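Local coordinates for protein diaminopimelate decarboxylase (PDB 2P3E) that probably catalyses the pyridoxal-phosphate-dependent decarboxylation of meso-diaminopimelate to L-lysine, the last step of lysine biosynthesis by the diaminopimelate route, at residues K65-N69 / P70-K74; V223-Y226 / E227-Q231. All coordinates share one frame; numbering follows the deposited sequence.

Interaction 1 (K65-N69 / P70-K74); sequences KANFN and PHLVK
Asn69 and the first turn of helix 70-78 meet through the asparagine's side-chain oxygen. With CG anti to the backbone N (chi1 -178°), the amide folds back over the helix start, and OD1 takes two weak bonds, from His71 N at 2.9 Å and from Leu72 N at 3.3 Å. The backbone oxygen of the same residue accepts a straighter bond from Val73 N (3.0 Å, 163° at the hydrogen), the first i to i+4 link of the helix. One step earlier, Asn67 OD1 receives Asn69 N at 3.0 Å in its own carbonyl plane, an Asx turn just ahead of the cap. The tight part is where Leu72 and Val73 meet the two asparagines: Leu72 CD1 sits 3.6 Å from Asn67 OD1 and 3.8 Å from Asn69 CB, while Val73 CG2 closes on Asn69 O. Met285 and Ile404 also pack on Leu72. Both amide nitrogens are satisfied, Asn67 ND2 by Gly375 O and Tyr39 OH, Asn69 ND2 by Glu393 OE1 and Ile404 O. Pro70 and His71 are partly exposed and lie toward the second subunit; Asn69 OD1 lies at the edge of the imidazole, near its plane, and His71 NE2 bonds to Ser417 O of that subunit. The solvent side is that of Lys74, whose exposed end leads away. Lys65, by similarity the lysine that carries the cofactor, precedes this turn without a bound pyridoxal phosphate. The whole is an Asx turn leading into an asparagine N-cap, on the strand-to-helix connection of the cofactor-binding barrel.

Interaction 2 (V223-Y226 / E227-Q231); sequences VSLY and ESLTQ
Helix 214-231, the crossover helix between strands 196-202 and 238-240 of the barrel, ends in two turns where Tyr226 meets Thr230. The threonine hydroxyl, anti to its own carbonyl carbon (chi1 -58°), turns back along the helix and donates to Tyr226 O at 2.9 Å. Thr230 N binds the same oxygen, also at 2.9 Å, from the opposite face of the carbonyl plane; the hydroxyl stands well above that plane, 40° out of it. Two donors thus grip one carbonyl. The same OG1 lies over the centre of the tyrosine ring, 3.8 Å above it. Glu227 OE2 comes to 4.0 Å from Tyr226 CD2, its carboxylate turned steeply to the ring. Beyond the ring, Tyr226 OH bonds to Lys273 N, while Ile236 and Val272 touch its side chain. On the inner face, Leu225 CG meets Leu229 CD1 at 3.8 Å, the two side chains one turn apart; Ile201 of strand 196-202 and Gln184 of helix 183-191 pack against both. Glu227, Thr230 and Ser224 occupy the exposed side. Such a division, leucines and tyrosine inward and polar residues outward, is that of an amphipathic helix in a beta-alpha-beta unit of a TIM-type barrel.

Both contacts are local and belong to the pyridoxal-binding barrel. Interaction 1 comes first along the chain, on the way from strand 59-63 into helix 70-78; interaction 2 follows on helix 214-231, which leads to strand 238-240. Their centres are about 35 Å apart and their nearest atoms about 20 Å, with no touch between them. The parallel sheet is what they share, since strands 59-63, 196-202 and 238-240 all belong to it. Interaction 1 lies near the centre of the folded chain (about 9 Å between the centres), by the predicted cofactor site and the subunit interface, whereas interaction 2 is packing on an outlying beta-alpha-beta helix, where no other chain of the assembly touches it.

Interaction 1 (K65-N69 / P70-K74)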
loop_
_atom_site.group_PDB
_atom_site.type_symbol
_atom_site.label_atom_id
_atom_site.label_comp_id
_atom_site.label_asym_id
_atom_site.label_seq_id
_atom_site.Cartn_x
_atom_site.Cartn_y
_atom_site.Cartn_z
ATOM N N LYS B 65 13.786 -6.363 0.572
ATOM C CA LYS B 65 12.382 -6.053 0.865
ATOM C C LYS B 65 12.181 -4.845 1.803
ATOM O O LYS B 65 11.155 -4.158 1.720
ATOM C CB LYS B 65 11.667 -7.287 1.458
ATOM C CG LYS B 65 12.314 -7.824 2.762
ATOM C CD LYS B 65 11.526 -9.025 3.265
ATOM C CE LYS B 65 12.226 -9.588 4.481
ATOM N NZ LYS B 65 11.412 -10.692 5.049
ATOM N N ALA B 66 13.139 -4.593 2.701
ATOM C CA ALA B 66 13.012 -3.502 3.680
ATOM C C ALA B 66 13.018 -2.120 3.024
ATOM O O ALA B 66 12.364 -1.205 3.511
ATOM C CB ALA B 66 14.113 -3.582 4.724
ATOM N N ASN B 67 13.778 -1.978 1.941
ATOM C CA ASN B 67 14.008 -0.690 1.276
ATOM C C ASN B 67 14.746 -0.912 -0.041
ATOM O O ASN B 67 15.873 -1.416 -0.029
ATOM C CB ASN B 67 14.854 0.246 2.161
ATOM C CG ASN B 67 14.790 1.696 1.695
ATOM O OD1 ASN B 67 14.988 1.992 0.507
ATOM N ND2 ASN B 67 14.495 2.602 2.617
ATOM N N PHE B 68 14.109 -0.544 -1.156
ATOM C CA PHE B 68 14.638 -0.808 -2.476
ATOM C C PHE B 68 15.348 0.367 -3.139
ATOM O O PHE B 68 15.670 0.291 -4.319
ATOM C CB PHE B 68 13.562 -1.414 -3.440
ATOM C CG PHE B 68 12.314 -0.600 -3.586
ATOM C CD1 PHE B 68 12.330 0.639 -4.227
ATOM C CD2 PHE B 68 11.092 -1.083 -3.086
ATOM C CE1 PHE B 68 11.166 1.398 -4.364
ATOM C CE2 PHE B 68 9.923 -0.342 -3.228
ATOM C CZ PHE B 68 9.955 0.909 -3.856
ATOM N N ASN B 69 15.607 1.455 -2.409
ATOM C CA ASN B 69 16.246 2.600 -3.074
ATOM C C ASN B 69 17.605 2.160 -3.604
ATOM O O ASN B 69 18.429 1.671 -2.830
ATOM C CB ASN B 69 16.386 3.807 -2.126
ATOM C CG ASN B 69 17.010 5.023 -2.823
ATOM O OD1 ASN B 69 18.178 4.996 -3.209
ATOM N ND2 ASN B 69 16.219 6.065 -3.016
ATOM N N PRO B 70 17.847 2.316 -4.926
ATOM C CA PRO B 70 19.067 1.731 -5.474
ATOM C C PRO B 70 20.356 2.361 -4.947
ATOM O O PRO B 70 21.376 1.671 -4.881
ATOM C CB PRO B 70 18.948 1.934 -6.993
ATOM C CG PRO B 70 17.842 2.907 -7.198
ATOM C CD PRO B 70 17.013 2.980 -5.941
ATOM N N HIS B 71 20.312 3.638 -4.581
ATOM C CA HIS B 71 21.481 4.283 -3.979
ATOM C C HIS B 71 21.790 3.718 -2.588
ATOM O O HIS B 71 22.960 3.560 -2.216
ATOM C CB HIS B 71 21.314 5.814 -3.950
ATOM C CG HIS B 71 21.046 6.402 -5.307
ATOM N ND1 HIS B 71 22.030 6.535 -6.268
ATOM C CD2 HIS B 71 19.894 6.834 -5.884
ATOM C CE1 HIS B 71 21.502 7.056 -7.366
ATOM N NE2 HIS B 71 20.206 7.235 -7.160
ATOM N N LEU B 72 20.751 3.388 -1.825
ATOM C CA LEU B 72 20.962 2.780 -0.517
ATOM C C LEU B 72 21.495 1.351 -0.656
ATOM O O LEU B 72 22.370 0.930 0.117
ATOM C CB LEU B 72 19.670 2.812 0.312
ATOM C CG LEU B 72 19.084 4.210 0.598
ATOM C CD1 LEU B 72 17.765 4.114 1.380
ATOM C CD2 LEU B 72 20.089 5.108 1.363
ATOM N N VAL B 73 20.968 0.611 -1.631
ATOM C CA VAL B 73 21.433 -0.740 -1.896
ATOM C C VAL B 73 22.889 -0.707 -2.382
ATOM O O VAL B 73 23.694 -1.526 -1.944
ATOM C CB VAL B 73 20.516 -1.503 -2.883
ATOM C CG1 VAL B 73 21.055 -2.923 -3.125
ATOM C CG2 VAL B 73 19.056 -1.570 -2.319
ATOM N N LYS B 74 23.214 0.253 -3.249
ATOM C CA LYS B 74 24.608 0.425 -3.723
ATOM C C LYS B 74 25.568 0.691 -2.580
ATOM O O LYS B 74 26.662 0.115 -2.537
ATOM C CB LYS B 74 24.718 1.520 -4.797
ATOM C CG LYS B 74 26.159 1.641 -5.373
ATOM C CD LYS B 74 26.160 2.448 -6.645
ATOM C CE LYS B 74 27.408 2.158 -7.473
ATOM N NZ LYS B 74 27.232 0.862 -8.253
#

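Interaction 2 (V223-Y226 / E227-Q231)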
loop_
_atom_site.group_PDB
_atom_site.type_symbol
_atom_site.label_atom_id
_atom_site.label_comp_id
_atom_site.label_asym_id
_atom_site.label_seq_id
_atom_site.Cartn_x
_atom_site.Cartn_y
_atom_site.Cartn_z
ATOM N N VAL B 223 21.325 -26.950 13.062
ATOM C CA VAL B 223 22.638 -27.585 13.265
ATOM C C VAL B 223 22.474 -29.110 13.299
ATOM O O VAL B 223 23.255 -29.840 12.680
ATOM C CB VAL B 223 23.341 -27.077 14.562
ATOM C CG1 VAL B 223 24.544 -27.983 14.950
ATOM C CG2 VAL B 223 23.809 -25.645 14.377
ATOM N N SER B 224 21.460 -29.579 14.018
ATOM C CA SER B 224 21.120 -31.012 14.023
ATOM C C SER B 224 20.759 -31.541 12.633
ATOM O O SER B 224 21.199 -32.635 12.261
ATOM C CB SER B 224 19.983 -31.302 14.997
ATOM O OG SER B 224 20.361 -30.828 16.289
ATOM N N LEU B 225 19.952 -30.788 11.879
ATOM C CA LEU B 225 19.653 -31.180 10.496
ATOM C C LEU B 225 20.933 -31.232 9.660
ATOM O O LEU B 225 21.123 -32.155 8.866
ATOM C CB LEU B 225 18.638 -30.233 9.824
ATOM C CG LEU B 225 18.221 -30.595 8.379
ATOM C CD1 LEU B 225 17.580 -31.995 8.273
ATOM C CD2 LEU B 225 17.257 -29.542 7.836
ATOM N N TYR B 226 21.794 -30.237 9.834
ATOM C CA TYR B 226 23.075 -30.187 9.130
ATOM C C TYR B 226 23.894 -31.457 9.406
ATOM O O TYR B 226 24.414 -32.080 8.481
ATOM C CB TYR B 226 23.842 -28.943 9.560
ATOM C CG TYR B 226 25.310 -28.915 9.201
ATOM C CD1 TYR B 226 25.728 -28.460 7.954
ATOM C CD2 TYR B 226 26.287 -29.324 10.120
ATOM C CE1 TYR B 226 27.072 -28.399 7.622
ATOM C CE2 TYR B 226 27.651 -29.291 9.782
ATOM C CZ TYR B 226 28.018 -28.810 8.533
ATOM O OH TYR B 226 29.325 -28.757 8.164
ATOM N N GLU B 227 23.989 -31.828 10.681
ATOM C CA GLU B 227 24.739 -33.022 11.076
ATOM C C GLU B 227 24.169 -34.268 10.430
ATOM O O GLU B 227 24.912 -35.078 9.898
ATOM C CB GLU B 227 24.734 -33.186 12.590
ATOM C CG GLU B 227 25.490 -32.089 13.286
ATOM C CD GLU B 227 26.999 -32.272 13.211
ATOM O OE1 GLU B 227 27.440 -33.442 13.053
ATOM O OE2 GLU B 227 27.732 -31.253 13.322
ATOM N N SER B 228 22.848 -34.400 10.480
ATOM C CA SER B 228 22.155 -35.526 9.880
ATOM C C SER B 228 22.345 -35.610 8.353
ATOM O O SER B 228 22.613 -36.694 7.817
ATOM C CB SER B 228 20.678 -35.453 10.251
ATOM O OG SER B 228 19.993 -36.590 9.767
ATOM N N LEU B 229 22.204 -34.483 7.650
ATOM C CA LEU B 229 22.430 -34.449 6.196
ATOM C C LEU B 229 23.883 -34.746 5.821
ATOM O O LEU B 229 24.139 -35.451 4.841
ATOM C CB LEU B 229 21.988 -33.099 5.601
ATOM C CG LEU B 229 20.484 -32.792 5.672
ATOM C CD1 LEU B 229 20.199 -31.373 5.202
ATOM C CD2 LEU B 229 19.658 -33.820 4.877
ATOM N N THR B 230 24.830 -34.202 6.593
ATOM C CA THR B 230 26.260 -34.452 6.351
ATOM C C THR B 230 26.601 -35.953 6.509
ATOM O O THR B 230 27.356 -36.509 5.713
ATOM C CB THR B 230 27.163 -33.578 7.238
ATOM O OG1 THR B 230 26.874 -32.190 7.004
ATOM C CG2 THR B 230 28.655 -33.820 6.919
ATOM N N GLN B 231 26.017 -36.588 7.524
ATOM C CA GLN B 231 26.167 -38.036 7.737
ATOM C C GLN B 231 25.592 -38.841 6.561
ATOM O O GLN B 231 26.184 -39.840 6.135
ATOM C CB GLN B 231 25.515 -38.440 9.064
ATOM C CG GLN B 231 25.687 -39.921 9.437
ATOM N NE2 GLN B 231 24.997 -43.181 10.696
#